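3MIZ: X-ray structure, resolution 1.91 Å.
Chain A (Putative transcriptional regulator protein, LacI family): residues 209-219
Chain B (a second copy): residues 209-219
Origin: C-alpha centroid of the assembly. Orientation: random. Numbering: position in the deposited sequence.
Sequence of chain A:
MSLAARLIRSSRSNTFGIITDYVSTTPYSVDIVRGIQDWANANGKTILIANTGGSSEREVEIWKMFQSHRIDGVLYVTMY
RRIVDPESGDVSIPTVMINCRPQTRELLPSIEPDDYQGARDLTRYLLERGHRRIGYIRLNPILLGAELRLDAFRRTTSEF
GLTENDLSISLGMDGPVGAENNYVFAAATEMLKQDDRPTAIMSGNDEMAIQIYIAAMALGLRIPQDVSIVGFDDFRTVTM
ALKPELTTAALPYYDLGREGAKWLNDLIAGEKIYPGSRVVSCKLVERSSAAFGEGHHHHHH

Chain A (209-219) AIQIYIAAMAL
Chain B (209-219) AIQIYIAAMAL

Each stretch is helical from residue 209 onward, continuing a helix that begins earlier in its chain. Over 209-217, phi lies between -56° and -73° and psi between -29° and -49°, and i+4 to i backbone hydrogen bonds confirm the α-helix, for example A:Tyr213 N to A:Ala209 O at 2.8 Å and A:Ala218 N to A:Ile214 O at 2.9 Å. A:Leu219, at -106/9, has left the helical region; its N bonds to A:Ala216 O at 3.0 Å. An exact two-fold axis generates chain B with the same conformation.

The helices run nearly parallel, at a signed crossing angle of 15° and a closest axial approach of 10.9 Å. In register, the nearest CA atoms belong to like residues: CA to CA, A:Ile210 and B:Ile210 are 8.0 Å apart, A:Ile214 and B:Ile214 7.7 Å, and A:Met217 and B:Met217 6.7 Å, so the backbones converge toward the C-terminal end.

No hydrogen bond crosses between the stretches; the contact, burying 440 Å², is made by apolar packing. The isoleucines at 210 and 214 adopt mt rotamers. Their CA-to-CB bonds point sideways, yet the side-chain ends come nearer the partner: A:Ile210 CD1 meets B:Ile210 CD1 at 4.0 Å, and A:Ile214 CD1 lies 4.3 Å from B:Tyr213 CD2, obliquely to the ring. That tyrosine has chi1 -97° and chi2 56°; its hydroxyl is hydrogen-bonded elsewhere in the structure.

Selenomethionine A:Met217 has more of its surface covered by the partner stretch than any other residue of its own stretch. With CA-to-CB pointing toward chain B and chi angles of -63°, 178° and 85°, it places CE 4.0 Å from B:Ile214 CG2 and 3.8 Å from B:Ala218 CB. This methyl also packs against backbone, with A:Met217 CE 3.6 Å from B:Ile214 O and 3.5 Å from B:Ala218 N. These are van der Waals contacts, and the two-fold axis repeats them from B:Met217.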

ATOM      1  N   ALA A 209      -6.835   9.828  -8.365  1.00 11.67           N
ATOM      2  CA  ALA A 209      -6.656  11.281  -8.328  1.00 13.33           C
ATOM      3  C   ALA A 209      -5.263  11.696  -8.766  1.00 13.30           C
ATOM      4  O   ALA A 209      -5.084  12.787  -9.294  1.00 14.29           O
ATOM      5  CB  ALA A 209      -6.943  11.828  -6.929  1.00 11.02           C
ATOM      6  N   ILE A 210      -4.271  10.836  -8.541  1.00 12.88           N
ATOM      7  CA  ILE A 210      -2.918  11.170  -8.955  1.00 10.14           C
ATOM      8  C   ILE A 210      -2.906  11.489 -10.452  1.00 12.02           C
ATOM      9  O   ILE A 210      -2.331  12.487 -10.875  1.00 11.26           O
ATOM     10  CB  ILE A 210      -1.927  10.011  -8.707  1.00  8.94           C
ATOM     11  CG1 ILE A 210      -1.800   9.730  -7.206  1.00  9.44           C
ATOM     12  CG2 ILE A 210      -0.546  10.385  -9.270  1.00 11.57           C
ATOM     13  CD1 ILE A 210      -1.047   8.432  -6.898  1.00 14.32           C
ATOM     14  N   GLN A 211      -3.545  10.636 -11.249  1.00 11.06           N
ATOM     15  CA  GLN A 211      -3.584  10.834 -12.700  1.00 13.24           C
ATOM     16  C   GLN A 211      -4.409  12.040 -13.129  1.00 12.53           C
ATOM     17  O   GLN A 211      -4.098  12.677 -14.144  1.00 12.93           O
ATOM     18  CB  GLN A 211      -4.116   9.575 -13.390  1.00 12.71           C
ATOM     19  CG  GLN A 211      -3.203   8.374 -13.199  1.00 14.44           C
ATOM     20  CD  GLN A 211      -3.648   7.176 -14.004  1.00 13.24           C
ATOM     21  OE1 GLN A 211      -3.722   7.235 -15.238  1.00 12.57           O
ATOM     22  NE2 GLN A 211      -3.945   6.080 -13.317  1.00 12.21           N
ATOM     23  N   ILE A 212      -5.460  12.346 -12.368  1.00 11.57           N
ATOM     24  CA  ILE A 212      -6.323  13.487 -12.668  1.00 12.39           C
ATOM     25  C   ILE A 212      -5.588  14.802 -12.340  1.00 13.27           C
ATOM     26  O   ILE A 212      -5.757  15.810 -13.027  1.00 14.74           O
ATOM     27  CB  ILE A 212      -7.648  13.395 -11.869  1.00 11.08           C
ATOM     28  CG1 ILE A 212      -8.357  12.078 -12.216  1.00 12.32           C
ATOM     29  CG2 ILE A 212      -8.564  14.571 -12.221  1.00 14.75           C
ATOM     30  CD1 ILE A 212      -9.580  11.778 -11.387  1.00 11.73           C
ATOM     31  N   TYR A 213      -4.786  14.798 -11.280  1.00 12.20           N
ATOM     32  CA  TYR A 213      -4.019  15.995 -10.922  1.00 13.38           C
ATOM     33  C   TYR A 213      -3.050  16.290 -12.058  1.00 12.05           C
ATOM     34  O   TYR A 213      -2.926  17.429 -12.505  1.00 13.80           O
ATOM     35  CB  TYR A 213      -3.205  15.762  -9.643  1.00 11.97           C
ATOM     36  CG  TYR A 213      -3.856  16.263  -8.371  1.00 15.64           C
ATOM     37  CD1 TYR A 213      -5.126  15.834  -7.990  1.00 14.82           C
ATOM     38  CD2 TYR A 213      -3.165  17.123  -7.514  1.00 15.06           C
ATOM     39  CE1 TYR A 213      -5.694  16.243  -6.783  1.00 16.29           C
ATOM     40  CE2 TYR A 213      -3.718  17.533  -6.303  1.00 16.50           C
ATOM     41  CZ  TYR A 213      -4.980  17.090  -5.944  1.00 15.04           C
ATOM     42  OH  TYR A 213      -5.518  17.478  -4.738  1.00 16.94           O
ATOM     43  N   ILE A 214      -2.356  15.251 -12.513  1.00 10.99           N
ATOM     44  CA  ILE A 214      -1.376  15.400 -13.584  1.00 12.77           C
ATOM     45  C   ILE A 214      -2.048  15.799 -14.894  1.00 14.34           C
ATOM     46  O   ILE A 214      -1.533  16.643 -15.632  1.00 13.37           O
ATOM     47  CB  ILE A 214      -0.555  14.102 -13.764  1.00 13.74           C
ATOM     48  CG1 ILE A 214       0.204  13.805 -12.454  1.00 15.41           C
ATOM     49  CG2 ILE A 214       0.432  14.245 -14.926  1.00 14.56           C
ATOM     50  CD1 ILE A 214       1.092  12.601 -12.514  1.00 17.75           C
ATOM     51  N   ALA A 215      -3.204  15.205 -15.174  1.00 12.25           N
ATOM     52  CA  ALA A 215      -3.938  15.540 -16.386  1.00 14.42           C
ATOM     53  C   ALA A 215      -4.290  17.035 -16.389  1.00 13.71           C
ATOM     54  O   ALA A 215      -4.104  17.725 -17.386  1.00 17.55           O
ATOM     55  CB  ALA A 215      -5.208  14.703 -16.469  1.00 12.21           C
ATOM     56  N   ALA A 216      -4.793  17.531 -15.266  1.00 16.25           N
ATOM     57  CA  ALA A 216      -5.172  18.940 -15.169  1.00 16.84           C
ATOM     58  C   ALA A 216      -3.976  19.888 -15.284  1.00 18.60           C
ATOM     59  O   ALA A 216      -4.014  20.857 -16.052  1.00 17.29           O
ATOM     60  CB  ALA A 216      -5.917  19.189 -13.861  1.00 15.80           C
HETATM   61  N   MSE A 217      -2.919  19.616 -14.522  1.00 17.10           N
HETATM   62  CA  MSE A 217      -1.728  20.465 -14.552  1.00 17.89           C
HETATM   63  C   MSE A 217      -1.036  20.442 -15.913  1.00 17.96           C
HETATM   64  O   MSE A 217      -0.460  21.445 -16.345  1.00 17.75           O
HETATM   65  CB  MSE A 217      -0.745  20.037 -13.457  1.00 17.19           C
HETATM   66  CG  MSE A 217      -1.297  20.207 -12.062  1.00 19.84           C
HETATM   67 SE   MSE A 217      -0.074  19.598 -10.690  1.00 26.89          SE
HETATM   68  CE  MSE A 217       0.989  21.221 -10.529  1.00 22.92           C
ATOM     69  N   ALA A 218      -1.104  19.302 -16.590  1.00 17.24           N
ATOM     70  CA  ALA A 218      -0.484  19.168 -17.898  1.00 19.55           C
ATOM     71  C   ALA A 218      -1.186  20.052 -18.928  1.00 20.86           C
ATOM     72  O   ALA A 218      -0.655  20.287 -20.017  1.00 21.47           O
ATOM     73  CB  ALA A 218      -0.519  17.708 -18.346  1.00 20.81           C
ATOM     74  N   LEU A 219      -2.376  20.535 -18.582  1.00 20.41           N
ATOM     75  CA  LEU A 219      -3.148  21.402 -19.474  1.00 23.42           C
ATOM     76  C   LEU A 219      -3.101  22.845 -18.985  1.00 23.92           C
ATOM     77  O   LEU A 219      -3.835  23.702 -19.480  1.00 24.51           O
ATOM     78  CB  LEU A 219      -4.611  20.939 -19.547  1.00 22.05           C
ATOM     79  CG  LEU A 219      -4.906  19.592 -20.211  1.00 22.00           C
ATOM     80  CD1 LEU A 219      -6.375  19.238 -19.992  1.00 21.79           C
ATOM     81  CD2 LEU A 219      -4.589  19.660 -21.697  1.00 22.20           C
TER
ATOM     82  N   ALA B 209       8.333  10.762  -5.293  1.00 11.67           N
ATOM     83  CA  ALA B 209       8.299  11.304  -6.653  1.00 13.33           C
ATOM     84  C   ALA B 209       6.987  12.006  -6.956  1.00 13.30           C
ATOM     85  O   ALA B 209       6.955  12.927  -7.763  1.00 14.29           O
ATOM     86  CB  ALA B 209       8.545  10.201  -7.683  1.00 11.02           C
ATOM     87  N   ILE B 210       5.901  11.568  -6.320  1.00 12.88           N
ATOM     88  CA  ILE B 210       4.619  12.214  -6.556  1.00 10.14           C
ATOM     89  C   ILE B 210       4.740  13.711  -6.263  1.00 12.02           C
ATOM     90  O   ILE B 210       4.297  14.540  -7.053  1.00 11.26           O
ATOM     91  CB  ILE B 210       3.503  11.641  -5.655  1.00  8.94           C
ATOM     92  CG1 ILE B 210       3.248  10.167  -5.992  1.00  9.44           C
ATOM     93  CG2 ILE B 210       2.207  12.440  -5.870  1.00 11.57           C
ATOM     94  CD1 ILE B 210       2.349   9.462  -4.971  1.00 14.32           C
ATOM     95  N   GLN B 211       5.341  14.051  -5.126  1.00 11.06           N
ATOM     96  CA  GLN B 211       5.496  15.455  -4.737  1.00 13.24           C
ATOM     97  C   GLN B 211       6.466  16.229  -5.621  1.00 12.53           C
ATOM     98  O   GLN B 211       6.289  17.436  -5.830  1.00 12.93           O
ATOM     99  CB  GLN B 211       5.944  15.552  -3.277  1.00 12.71           C
ATOM    100  CG  GLN B 211       4.904  15.007  -2.310  1.00 14.44           C
ATOM    101  CD  GLN B 211       5.279  15.241  -0.866  1.00 13.24           C
ATOM    102  OE1 GLN B 211       5.441  16.389  -0.432  1.00 12.57           O
ATOM    103  NE2 GLN B 211       5.418  14.160  -0.109  1.00 12.21           N
ATOM    104  N   ILE B 212       7.489  15.542  -6.129  1.00 11.57           N
ATOM    105  CA  ILE B 212       8.481  16.168  -7.003  1.00 12.39           C
ATOM    106  C   ILE B 212       7.862  16.446  -8.387  1.00 13.27           C
ATOM    107  O   ILE B 212       8.177  17.446  -9.032  1.00 14.74           O
ATOM    108  CB  ILE B 212       9.733  15.266  -7.142  1.00 11.08           C
ATOM    109  CG1 ILE B 212      10.327  15.007  -5.750  1.00 12.32           C
ATOM    110  CG2 ILE B 212      10.784  15.948  -8.023  1.00 14.75           C
ATOM    111  CD1 ILE B 212      11.456  14.008  -5.718  1.00 11.73           C
ATOM    112  N   TYR B 213       6.994  15.552  -8.851  1.00 12.20           N
ATOM    113  CA  TYR B 213       6.330  15.760 -10.142  1.00 13.38           C
ATOM    114  C   TYR B 213       5.473  17.013 -10.032  1.00 12.05           C
ATOM    115  O   TYR B 213       5.495  17.873 -10.911  1.00 13.80           O
ATOM    116  CB  TYR B 213       5.412  14.579 -10.482  1.00 11.97           C
ATOM    117  CG  TYR B 213       6.024  13.537 -11.396  1.00 15.64           C
ATOM    118  CD1 TYR B 213       7.216  12.895 -11.066  1.00 14.82           C
ATOM    119  CD2 TYR B 213       5.367  13.150 -12.566  1.00 15.06           C
ATOM    120  CE1 TYR B 213       7.741  11.887 -11.876  1.00 16.29           C
ATOM    121  CE2 TYR B 213       5.877  12.141 -13.380  1.00 16.50           C
ATOM    122  CZ  TYR B 213       7.061  11.514 -13.030  1.00 15.04           C
ATOM    123  OH  TYR B 213       7.553  10.502 -13.822  1.00 16.94           O
ATOM    124  N   ILE B 214       4.710  17.102  -8.947  1.00 10.99           N
ATOM    125  CA  ILE B 214       3.824  18.241  -8.730  1.00 12.77           C
ATOM    126  C   ILE B 214       4.619  19.529  -8.539  1.00 14.34           C
ATOM    127  O   ILE B 214       4.242  20.583  -9.059  1.00 13.37           O
ATOM    128  CB  ILE B 214       2.890  17.991  -7.523  1.00 13.74           C
ATOM    129  CG1 ILE B 214       2.019  16.751  -7.814  1.00 15.41           C
ATOM    130  CG2 ILE B 214       2.003  19.212  -7.266  1.00 14.56           C
ATOM    131  CD1 ILE B 214       1.020  16.433  -6.744  1.00 17.75           C
ATOM    132  N   ALA B 215       5.725  19.441  -7.808  1.00 12.25           N
ATOM    133  CA  ALA B 215       6.568  20.609  -7.592  1.00 14.42           C
ATOM    134  C   ALA B 215       7.068  21.150  -8.939  1.00 13.71           C
ATOM    135  O   ALA B 215       7.020  22.349  -9.195  1.00 17.55           O
ATOM    136  CB  ALA B 215       7.750  20.236  -6.706  1.00 12.21           C
ATOM    137  N   ALA B 216       7.542  20.259  -9.801  1.00 16.25           N
ATOM    138  CA  ALA B 216       8.055  20.672 -11.107  1.00 16.84           C
ATOM    139  C   ALA B 216       6.970  21.262 -12.011  1.00 18.60           C
ATOM    140  O   ALA B 216       7.157  22.336 -12.598  1.00 17.29           O
ATOM    141  CB  ALA B 216       8.731  19.492 -11.796  1.00 15.80           C
HETATM  142  N   MSE B 217       5.842  20.565 -12.131  1.00 17.10           N
HETATM  143  CA  MSE B 217       4.748  21.039 -12.978  1.00 17.89           C
HETATM  144  C   MSE B 217       4.149  22.348 -12.470  1.00 17.96           C
HETATM  145  O   MSE B 217       3.707  23.188 -13.261  1.00 17.75           O
HETATM  146  CB  MSE B 217       3.655  19.968 -13.079  1.00 17.19           C
HETATM  147  CG  MSE B 217       4.128  18.697 -13.744  1.00 19.84           C
HETATM  148 SE   MSE B 217       2.760  17.327 -13.803  1.00 26.89          SE
HETATM  149  CE  MSE B 217       1.858  17.909 -15.426  1.00 22.92           C
ATOM    150  N   ALA B 218       4.147  22.526 -11.155  1.00 17.24           N
ATOM    151  CA  ALA B 218       3.606  23.737 -10.561  1.00 19.55           C
ATOM    152  C   ALA B 218       4.460  24.951 -10.923  1.00 20.86           C
ATOM    153  O   ALA B 218       4.029  26.095 -10.748  1.00 21.47           O
ATOM    154  CB  ALA B 218       3.523  23.585  -9.044  1.00 20.81           C
ATOM    155  N   LEU B 219       5.667  24.699 -11.422  1.00 20.41           N
ATOM    156  CA  LEU B 219       6.581  25.772 -11.817  1.00 23.42           C
ATOM    157  C   LEU B 219       6.646  25.883 -13.336  1.00 23.92           C
ATOM    158  O   LEU B 219       7.494  26.591 -13.880  1.00 24.51           O
ATOM    159  CB  LEU B 219       7.991  25.515 -11.266  1.00 22.05           C
ATOM    160  CG  LEU B 219       8.192  25.577  -9.750  1.00 22.00           C
ATOM    161  CD1 LEU B 219       9.600  25.093  -9.413  1.00 21.79           C
ATOM    162  CD2 LEU B 219       7.984  26.999  -9.253  1.00 22.20           C
TER